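Local coordinates for conjugal transfer protein TRWB (Escherichia coli, PDB 1E9R) that probably couples DNA processing to transport in bacterial conjugation, as a hexameric P-loop NTPase that resembles ring helicases and F1-ATPase, at residues B[67-72]-B[418-423]; B[113-118]-B[229-234]; B[219-224]-B[256-261]. All blocks are in the same frame, centred on the assembly; numbering follows the deposited sequence.

Contact 1: residues B[67-72]-B[418-423]; sequences SVLLRE and VPLEIK. With SO4 (sulfate ion), chain I.
The P-loop helix 66-79 meets the chain as it leaves strand 415-419, in a contact starting at the probable Walker A phosphate site and running one turn along the helix. At the start of the helix, S67 N donates a nearly straight hydrogen bond to O2 of the sulfate (2.8 Å, 171°); the ion is also held by G63 N, G65 N and K66 NZ. This is consistent with sulfate occupying the place of a nucleotide phosphate, as in P-loop NTPases with a strand-loop-helix. Farther along, L420 points at the helix, and its two methyls straddle the L69 methylene: CD1 and CD2 each lie 4.1 Å from L69 CB. V68 has CG1 anti to its backbone N (chi1 172°), which brings that methyl to 3.6 Å from the carbonyl O of E421. Next to it I422 centres an inverse gamma turn, its bond from K423 N to E421 O being weak. In the nucleotide-binding core of this family the helix packs on the central sheet, and L69 also rests on V58 of strand 56-59. The extended chain of E72 crosses L420 obliquely; its OE2 is bonded by T41 and G44, whereas OE1 is buried without a partner in the model. E421 OE2 lies 4.1 Å from E72 OE1, so the like charges would probably raise the pKa of one of them. A water bridges the segments, accepting from R71 NH1 (2.6 Å) in the guanidinium plane and donating to K423 O, while R71 NE is salt-bridged to D92.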
loop_
_atom_site.group_PDB
_atom_site.type_symbol
_atom_site.label_atom_id
_atom_site.label_comp_id
_atom_site.label_asym_id
_atom_site.label_seq_id
_atom_site.Cartn_x
_atom_site.Cartn_y
_atom_site.Cartn_z
ATOM N N SER B 67 -4.348 34.747 -5.854
ATOM C CA SER B 67 -4.699 35.526 -7.038
ATOM C C SER B 67 -4.170 36.948 -6.925
ATOM O O SER B 67 -3.705 37.526 -7.912
ATOM C CB SER B 67 -6.220 35.555 -7.232
ATOM O OG SER B 67 -6.867 36.201 -6.144
ATOM N N VAL B 68 -4.248 37.517 -5.725
ATOM C CA VAL B 68 -3.751 38.871 -5.513
ATOM C C VAL B 68 -2.264 38.888 -5.827
ATOM O O VAL B 68 -1.789 39.761 -6.547
ATOM C CB VAL B 68 -3.950 39.343 -4.056
ATOM C CG1 VAL B 68 -3.238 40.666 -3.840
ATOM C CG2 VAL B 68 -5.428 39.495 -3.753
ATOM N N LEU B 69 -1.536 37.906 -5.296
ATOM C CA LEU B 69 -0.091 37.812 -5.510
ATOM C C LEU B 69 0.257 37.615 -6.970
ATOM O O LEU B 69 1.164 38.271 -7.482
ATOM C CB LEU B 69 0.509 36.672 -4.678
ATOM C CG LEU B 69 2.037 36.636 -4.567
ATOM C CD1 LEU B 69 2.426 35.780 -3.384
ATOM C CD2 LEU B 69 2.663 36.103 -5.841
ATOM N N LEU B 70 -0.445 36.705 -7.642
ATOM C CA LEU B 70 -0.191 36.468 -9.060
ATOM C C LEU B 70 -0.509 37.710 -9.887
ATOM O O LEU B 70 0.195 38.010 -10.853
ATOM C CB LEU B 70 -1.022 35.299 -9.589
ATOM C CG LEU B 70 -0.334 33.939 -9.572
ATOM C CD1 LEU B 70 -0.151 33.485 -8.128
ATOM C CD2 LEU B 70 -1.168 32.940 -10.366
ATOM N N ARG B 71 -1.572 38.422 -9.507
ATOM C CA ARG B 71 -1.984 39.639 -10.212
ATOM C C ARG B 71 -0.857 40.676 -10.126
ATOM O O ARG B 71 -0.471 41.286 -11.128
ATOM C CB ARG B 71 -3.270 40.200 -9.595
ATOM C CG ARG B 71 -4.093 41.051 -10.557
ATOM C CD ARG B 71 -5.408 41.497 -9.930
ATOM N NE ARG B 71 -6.227 40.358 -9.522
ATOM C CZ ARG B 71 -6.746 40.211 -8.304
ATOM N NH1 ARG B 71 -6.526 41.138 -7.381
ATOM N NH2 ARG B 71 -7.479 39.142 -8.004
ATOM N N GLU B 72 -0.325 40.858 -8.922
ATOM C CA GLU B 72 0.765 41.794 -8.700
ATOM C C GLU B 72 2.000 41.442 -9.527
ATOM O O GLU B 72 2.621 42.305 -10.146
ATOM C CB GLU B 72 1.137 41.807 -7.223
ATOM C CG GLU B 72 2.500 42.410 -6.964
ATOM C CD GLU B 72 2.841 42.508 -5.490
ATOM O OE1 GLU B 72 1.927 42.373 -4.630
ATOM O OE2 GLU B 72 4.037 42.732 -5.205
ATOM N N VAL B 418 5.708 38.832 4.924
ATOM C CA VAL B 418 5.310 40.097 4.329
ATOM C C VAL B 418 3.814 40.124 4.048
ATOM O O VAL B 418 3.200 39.086 3.816
ATOM C CB VAL B 418 6.079 40.319 3.001
ATOM C CG1 VAL B 418 5.543 41.529 2.268
ATOM C CG2 VAL B 418 7.549 40.506 3.287
ATOM N N PRO B 419 3.198 41.312 4.097
ATOM C CA PRO B 419 1.766 41.376 3.820
ATOM C C PRO B 419 1.509 41.647 2.335
ATOM O O PRO B 419 2.324 42.272 1.643
ATOM C CB PRO B 419 1.307 42.523 4.700
ATOM C CG PRO B 419 2.450 43.458 4.577
ATOM C CD PRO B 419 3.648 42.548 4.760
ATOM N N LEU B 420 0.380 41.138 1.856
ATOM C CA LEU B 420 -0.051 41.323 0.482
ATOM C C LEU B 420 -0.950 42.546 0.460
ATOM O O LEU B 420 -1.773 42.746 1.359
ATOM C CB LEU B 420 -0.853 40.120 0.001
ATOM C CG LEU B 420 -0.066 39.006 -0.671
ATOM C CD1 LEU B 420 -1.014 37.897 -1.114
ATOM C CD2 LEU B 420 0.678 39.588 -1.871
ATOM N N GLU B 421 -0.795 43.359 -0.572
ATOM C CA GLU B 421 -1.588 44.569 -0.714
ATOM C C GLU B 421 -2.612 44.373 -1.818
ATOM O O GLU B 421 -2.241 44.052 -2.949
ATOM C CB GLU B 421 -0.657 45.726 -1.062
ATOM C CG GLU B 421 0.477 45.286 -1.994
ATOM C CD GLU B 421 1.663 46.240 -1.992
ATOM O OE1 GLU B 421 1.539 47.345 -1.411
ATOM O OE2 GLU B 421 2.716 45.877 -2.576
ATOM N N ILE B 422 -3.893 44.552 -1.503
ATOM C CA ILE B 422 -4.919 44.392 -2.527
ATOM C C ILE B 422 -4.961 45.638 -3.410
ATOM O O ILE B 422 -5.831 46.495 -3.243
ATOM C CB ILE B 422 -6.328 44.174 -1.919
ATOM C CG1 ILE B 422 -6.310 42.986 -0.958
ATOM C CG2 ILE B 422 -7.339 43.912 -3.035
ATOM C CD1 ILE B 422 -7.677 42.605 -0.436
ATOM N N LYS B 423 -4.016 45.747 -4.340
ATOM C CA LYS B 423 -3.992 46.896 -5.229
ATOM C C LYS B 423 -5.250 46.868 -6.091
ATOM O O LYS B 423 -5.772 45.801 -6.421
ATOM C CB LYS B 423 -2.747 46.877 -6.119
ATOM C CG LYS B 423 -2.577 48.159 -6.924
ATOM C CD LYS B 423 -1.316 48.156 -7.771
ATOM C CE LYS B 423 -1.050 49.532 -8.389
ATOM N NZ LYS B 423 -2.154 50.020 -9.264
HETATM S S SO4 I . -6.996 32.934 -3.158
HETATM O O1 SO4 I . -7.227 33.934 -2.109
HETATM O O2 SO4 I . -6.501 33.629 -4.363
HETATM O O3 SO4 I . -6.002 31.947 -2.691
HETATM O O4 SO4 I . -8.267 32.255 -3.458
HETATM O O HOH W 1 -5.203 43.258 -6.752
#

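Contact 2: residues B[113-118]-B[229-234]; sequences KGWSFF and FSIRSW
F229 is the tight centre of this contact, packed against the carbonyl of G114 and the bent chain of K113. Its N donates to G114 O (3.1 Å), but the bond is far from straight, 136° at the hydrogen, and the donor stands above the carbonyl plane. The same oxygen lies 3.0 Å from F229 CB, so this crossing of the two chains is close. With CG anti to the backbone N (chi1 177°), the F229 ring swings over to K113, whose chain, bent at chi2 and chi3, runs across it at about a right angle. K113 CG and I231 N lie over opposite faces of the ring, both near the rim, and K113 CE approaches F229 CD1 to 3.8 Å. On the other flank W115 turns its edge to the backbone: CD1 is 3.0 Å from F229 O, near the indole plane, and the hydrogen bond to that oxygen comes from N119 ND2. Direct contact between the segments thins toward I231, whose CD1 comes only to 4.2 Å from W115 NE1; there, on the buried side, W262 of helix 252-269 fills in against both side chains. The close F229 and K113 packing lies instead on the partly exposed side. E120 ties the inner side together, its OE2 accepting from both W115 NE1 and I231 N and its OE1 bonded to S230 OG. S230 in turn caps helix 231-236, its OG accepting from S233 N in a nearly straight bond (3.2 Å, 170°): a serine N-cap where a loop hands the chain over to a short helix.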
loop_
_atom_site.group_PDB
_atom_site.type_symbol
_atom_site.label_atom_id
_atom_site.label_comp_id
_atom_site.label_asym_id
_atom_site.label_seq_id
_atom_site.Cartn_x
_atom_site.Cartn_y
_atom_site.Cartn_z
ATOM N N LYS B 113 -9.592 33.751 -30.681
ATOM C CA LYS B 113 -8.986 33.515 -31.986
ATOM C C LYS B 113 -9.502 32.141 -32.423
ATOM O O LYS B 113 -10.032 31.383 -31.596
ATOM C CB LYS B 113 -7.464 33.468 -31.871
ATOM C CG LYS B 113 -6.846 34.682 -31.208
ATOM C CD LYS B 113 -6.827 35.888 -32.122
ATOM C CE LYS B 113 -5.999 35.616 -33.365
ATOM N NZ LYS B 113 -5.955 36.806 -34.266
ATOM N N GLY B 114 -9.364 31.826 -33.710
ATOM C CA GLY B 114 -9.810 30.532 -34.207
ATOM C C GLY B 114 -8.656 29.566 -34.063
ATOM O O GLY B 114 -7.515 29.958 -34.309
ATOM N N TRP B 115 -8.920 28.313 -33.686
ATOM C CA TRP B 115 -7.819 27.371 -33.487
ATOM C C TRP B 115 -8.215 25.898 -33.432
ATOM O O TRP B 115 -9.358 25.559 -33.121
ATOM C CB TRP B 115 -7.099 27.738 -32.177
ATOM C CG TRP B 115 -5.966 26.817 -31.780
ATOM C CD1 TRP B 115 -4.641 26.958 -32.088
ATOM C CD2 TRP B 115 -6.069 25.626 -30.986
ATOM N NE1 TRP B 115 -3.911 25.933 -31.532
ATOM C CE2 TRP B 115 -4.763 25.101 -30.852
ATOM C CE3 TRP B 115 -7.138 24.949 -30.376
ATOM C CZ2 TRP B 115 -4.496 23.930 -30.129
ATOM C CZ3 TRP B 115 -6.873 23.785 -29.661
ATOM C CH2 TRP B 115 -5.559 23.290 -29.545
ATOM N N SER B 116 -7.243 25.037 -33.734
ATOM C CA SER B 116 -7.396 23.579 -33.676
ATOM C C SER B 116 -5.951 23.134 -33.594
ATOM O O SER B 116 -5.081 23.823 -34.117
ATOM C CB SER B 116 -8.016 23.007 -34.950
ATOM O OG SER B 116 -7.016 22.729 -35.925
ATOM N N PHE B 117 -5.680 21.998 -32.965
ATOM C CA PHE B 117 -4.300 21.570 -32.850
ATOM C C PHE B 117 -3.624 21.382 -34.201
ATOM O O PHE B 117 -2.398 21.336 -34.278
ATOM C CB PHE B 117 -4.181 20.299 -32.000
ATOM C CG PHE B 117 -4.542 19.033 -32.718
ATOM C CD1 PHE B 117 -5.860 18.630 -32.830
ATOM C CD2 PHE B 117 -3.551 18.231 -33.268
ATOM C CE1 PHE B 117 -6.182 17.440 -33.480
ATOM C CE2 PHE B 117 -3.865 17.046 -33.918
ATOM C CZ PHE B 117 -5.182 16.650 -34.023
ATOM N N PHE B 118 -4.406 21.292 -35.271
ATOM C CA PHE B 118 -3.818 21.130 -36.598
ATOM C C PHE B 118 -2.853 22.277 -36.905
ATOM O O PHE B 118 -1.835 22.090 -37.575
ATOM C CB PHE B 118 -4.902 21.089 -37.686
ATOM C CG PHE B 118 -5.566 19.750 -37.842
ATOM C CD1 PHE B 118 -4.924 18.718 -38.513
ATOM C CD2 PHE B 118 -6.833 19.516 -37.316
ATOM C CE1 PHE B 118 -5.533 17.460 -38.661
ATOM C CE2 PHE B 118 -7.454 18.263 -37.458
ATOM C CZ PHE B 118 -6.799 17.232 -38.134
ATOM N N PHE B 229 -5.109 30.575 -36.149
ATOM C CA PHE B 229 -4.200 31.012 -35.106
ATOM C C PHE B 229 -3.316 29.863 -34.635
ATOM O O PHE B 229 -3.808 28.771 -34.349
ATOM C CB PHE B 229 -4.965 31.572 -33.915
ATOM C CG PHE B 229 -4.077 31.981 -32.784
ATOM C CD1 PHE B 229 -3.201 33.050 -32.928
ATOM C CD2 PHE B 229 -4.072 31.271 -31.590
ATOM C CE1 PHE B 229 -2.326 33.408 -31.897
ATOM C CE2 PHE B 229 -3.198 31.626 -30.551
ATOM C CZ PHE B 229 -2.325 32.694 -30.709
ATOM N N SER B 230 -2.009 30.117 -34.570
ATOM C CA SER B 230 -1.036 29.118 -34.126
ATOM C C SER B 230 -0.282 29.623 -32.909
ATOM O O SER B 230 0.375 30.662 -32.970
ATOM C CB SER B 230 -0.029 28.805 -35.233
ATOM O OG SER B 230 1.036 28.011 -34.735
ATOM N N ILE B 231 -0.382 28.892 -31.801
ATOM C CA ILE B 231 0.308 29.279 -30.583
ATOM C C ILE B 231 1.819 29.300 -30.833
ATOM O O ILE B 231 2.522 30.152 -30.297
ATOM C CB ILE B 231 -0.018 28.310 -29.430
ATOM C CG1 ILE B 231 -1.500 28.426 -29.061
ATOM C CG2 ILE B 231 0.854 28.619 -28.222
ATOM C CD1 ILE B 231 -1.967 27.396 -28.058
ATOM N N ARG B 232 2.307 28.376 -31.661
ATOM C CA ARG B 232 3.732 28.306 -31.981
ATOM C C ARG B 232 4.183 29.573 -32.690
ATOM O O ARG B 232 5.203 30.174 -32.338
ATOM C CB ARG B 232 4.025 27.110 -32.885
ATOM C CG ARG B 232 3.748 25.786 -32.245
ATOM C CD ARG B 232 4.186 24.645 -33.130
ATOM N NE ARG B 232 5.632 24.533 -33.229
ATOM C CZ ARG B 232 6.247 23.529 -33.841
ATOM N NH1 ARG B 232 5.534 22.562 -34.402
ATOM N NH2 ARG B 232 7.572 23.480 -33.884
ATOM N N SER B 233 3.420 29.962 -33.708
ATOM C CA SER B 233 3.720 31.160 -34.482
ATOM C C SER B 233 3.604 32.390 -33.588
ATOM O O SER B 233 4.403 33.318 -33.693
ATOM C CB SER B 233 2.757 31.277 -35.662
ATOM O OG SER B 233 2.897 30.173 -36.540
ATOM N N TRP B 234 2.607 32.396 -32.711
ATOM C CA TRP B 234 2.415 33.504 -31.797
ATOM C C TRP B 234 3.647 33.675 -30.895
ATOM O O TRP B 234 4.123 34.789 -30.668
ATOM C CB TRP B 234 1.183 33.253 -30.934
ATOM C CG TRP B 234 0.973 34.297 -29.889
ATOM C CD1 TRP B 234 0.481 35.556 -30.075
ATOM C CD2 TRP B 234 1.286 34.191 -28.492
ATOM N NE1 TRP B 234 0.468 36.243 -28.885
ATOM C CE2 TRP B 234 0.955 35.430 -27.895
ATOM C CE3 TRP B 234 1.815 33.171 -27.686
ATOM C CZ2 TRP B 234 1.136 35.676 -26.525
ATOM C CZ3 TRP B 234 1.996 33.417 -26.321
ATOM C CH2 TRP B 234 1.656 34.662 -25.758
#

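Contact 3: residues B[219-224]-B[256-261]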
loop_
_atom_site.group_PDB
_atom_site.type_symbol
_atom_site.label_atom_id
_atom_site.label_comp_id
_atom_site.label_asym_id
_atom_site.label_seq_id
_atom_site.Cartn_x
_atom_site.Cartn_y
_atom_site.Cartn_z
ATOM N N PRO B 219 -14.578 16.756 -27.631
ATOM C CA PRO B 219 -15.741 17.662 -27.652
ATOM C C PRO B 219 -15.488 19.181 -27.795
ATOM O O PRO B 219 -15.810 19.767 -28.832
ATOM C CB PRO B 219 -16.473 17.293 -26.365
ATOM C CG PRO B 219 -16.269 15.796 -26.320
ATOM C CD PRO B 219 -14.792 15.651 -26.677
ATOM N N GLU B 220 -14.910 19.812 -26.773
ATOM C CA GLU B 220 -14.642 21.250 -26.818
ATOM C C GLU B 220 -13.709 21.684 -27.951
ATOM O O GLU B 220 -13.722 22.838 -28.367
ATOM C CB GLU B 220 -14.078 21.714 -25.482
ATOM C CG GLU B 220 -15.041 21.547 -24.323
ATOM C CD GLU B 220 -16.405 22.177 -24.588
ATOM O OE1 GLU B 220 -16.454 23.313 -25.110
ATOM O OE2 GLU B 220 -17.430 21.541 -24.262
ATOM N N HIS B 221 -12.894 20.764 -28.444
ATOM C CA HIS B 221 -11.983 21.070 -29.539
ATOM C C HIS B 221 -12.814 21.202 -30.806
ATOM O O HIS B 221 -12.463 21.944 -31.727
ATOM C CB HIS B 221 -10.979 19.927 -29.735
ATOM C CG HIS B 221 -9.929 19.842 -28.674
ATOM N ND1 HIS B 221 -8.671 20.380 -28.827
ATOM C CD2 HIS B 221 -9.949 19.276 -27.442
ATOM C CE1 HIS B 221 -7.957 20.149 -27.738
ATOM N NE2 HIS B 221 -8.709 19.482 -26.883
ATOM N N VAL B 222 -13.914 20.459 -30.843
ATOM C CA VAL B 222 -14.791 20.450 -32.000
ATOM C C VAL B 222 -15.612 21.723 -32.066
ATOM O O VAL B 222 -15.728 22.340 -33.121
ATOM C CB VAL B 222 -15.757 19.229 -31.967
ATOM C CG1 VAL B 222 -16.651 19.248 -33.196
ATOM C CG2 VAL B 222 -14.969 17.923 -31.917
ATOM N N THR B 223 -16.173 22.110 -30.927
ATOM C CA THR B 223 -17.003 23.300 -30.836
ATOM C C THR B 223 -16.195 24.597 -30.803
ATOM O O THR B 223 -16.757 25.687 -30.901
ATOM C CB THR B 223 -17.894 23.229 -29.588
ATOM O OG1 THR B 223 -17.080 23.262 -28.409
ATOM C CG2 THR B 223 -18.708 21.938 -29.606
ATOM N N MET B 224 -14.878 24.469 -30.669
ATOM C CA MET B 224 -13.991 25.622 -30.629
ATOM C C MET B 224 -14.010 26.319 -31.976
ATOM O O MET B 224 -13.791 25.689 -33.010
ATOM C CB MET B 224 -12.555 25.186 -30.324
ATOM C CG MET B 224 -11.800 26.054 -29.299
ATOM S SD MET B 224 -11.170 27.656 -29.831
ATOM C CE MET B 224 -11.419 28.581 -28.418
ATOM N N ARG B 256 -11.738 21.748 -18.912
ATOM C CA ARG B 256 -10.484 21.229 -18.364
ATOM C C ARG B 256 -9.534 20.627 -19.418
ATOM O O ARG B 256 -8.360 21.001 -19.495
ATOM C CB ARG B 256 -10.795 20.201 -17.274
ATOM C CG ARG B 256 -9.632 19.849 -16.394
ATOM C CD ARG B 256 -10.093 18.947 -15.274
ATOM N NE ARG B 256 -9.035 18.696 -14.297
ATOM C CZ ARG B 256 -8.471 17.506 -14.072
ATOM N NH1 ARG B 256 -8.865 16.438 -14.763
ATOM N NH2 ARG B 256 -7.512 17.384 -13.151
ATOM N N PRO B 257 -10.016 19.684 -20.244
ATOM C CA PRO B 257 -9.084 19.137 -21.238
ATOM C C PRO B 257 -8.572 20.113 -22.314
ATOM O O PRO B 257 -7.419 20.020 -22.739
ATOM C CB PRO B 257 -9.858 17.946 -21.826
ATOM C CG PRO B 257 -11.269 18.262 -21.554
ATOM C CD PRO B 257 -11.244 18.878 -20.185
ATOM N N LEU B 258 -9.421 21.048 -22.747
ATOM C CA LEU B 258 -9.032 22.035 -23.762
ATOM C C LEU B 258 -7.983 22.987 -23.206
ATOM O O LEU B 258 -6.950 23.210 -23.834
ATOM C CB LEU B 258 -10.234 22.867 -24.228
ATOM C CG LEU B 258 -10.222 23.269 -25.716
ATOM C CD1 LEU B 258 -11.092 24.497 -25.926
ATOM C CD2 LEU B 258 -8.806 23.543 -26.186
ATOM N N ILE B 259 -8.263 23.550 -22.030
ATOM C CA ILE B 259 -7.350 24.476 -21.370
ATOM C C ILE B 259 -6.035 23.739 -21.098
ATOM O O ILE B 259 -4.949 24.267 -21.365
ATOM C CB ILE B 259 -7.964 25.012 -20.052
ATOM C CG1 ILE B 259 -9.231 25.817 -20.358
ATOM C CG2 ILE B 259 -6.986 25.920 -19.343
ATOM C CD1 ILE B 259 -10.168 25.980 -19.153
ATOM N N SER B 260 -6.130 22.513 -20.586
ATOM C CA SER B 260 -4.935 21.709 -20.337
ATOM C C SER B 260 -4.175 21.545 -21.655
ATOM O O SER B 260 -2.953 21.598 -21.685
ATOM C CB SER B 260 -5.303 20.322 -19.791
ATOM O OG SER B 260 -5.937 20.424 -18.533
ATOM N N ALA B 261 -4.896 21.343 -22.746
ATOM C CA ALA B 261 -4.242 21.193 -24.032
ATOM C C ALA B 261 -3.450 22.449 -24.378
ATOM O O ALA B 261 -2.295 22.373 -24.805
ATOM C CB ALA B 261 -5.277 20.925 -25.116
HETATM O O HOH W 2 -7.629 18.283 -24.595
#
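Short helix 219-223 passes helix 256-261 at 9.2 Å between axes, their N-to-C directions 76° apart, with E220 and L258 nearest in the backbone. The longer helix is kinked at P257, whose N cannot donate, and at L258, whose N makes no bond to the preceding turn. L258 points into the crossing and divides its methyls. CD2 sits over one face of the H221 ring, 4.1 Å from the centroid and 22° off the normal, a CH-pi contact; CD1 goes to M224 CG at 3.8 Å and also approaches E220 CB. H221 has CG anti to its carbonyl carbon (chi1 -73°), which lays the ring alongside helix 256-261, so that A261 CB meets its edge at CE1, 3.8 Å away. In this P-loop NTPase fold the crossing joins helix 219-223, whose H221 touches M169 of helix 169-178, to helix 252-269, whose I259 packs on strand 243-247 of the central sheet. H221 NE2 is hydrogen-bonded to an in-plane water (2.8 Å) that donates weakly to P257 O, which gives NE2 a partner within a buried interface. An alanine in place of H221 would remove the ring and would probably leave the L258 and A261 methyls less well packed and the water without its imidazole partner. E220 bends at chi2 and turns its carboxylate away, OE1 being hydrogen-bonded to Y108.

In the fold
Contacts 2 and 3 are neighbours, with centres about 13 Å apart; contact 1 lies more than 30 Å between centres from both, and its long loop encloses the other two along the chain. W115 of contact 2 packs on H221 and L258 of contact 3, so the two are in direct contact, and both lean on helix 252-269. Contact 3 is the buried one, apolar except for a water at a histidine edge. Contact 2 is partly buried and rests on backbone meeting aromatic rings. Contact 1 is also partly buried: the sulfate and the amide that binds it belong to the probable nucleotide site, whereas charged, exposed residues form its outer side. Each contact lies within a single chain.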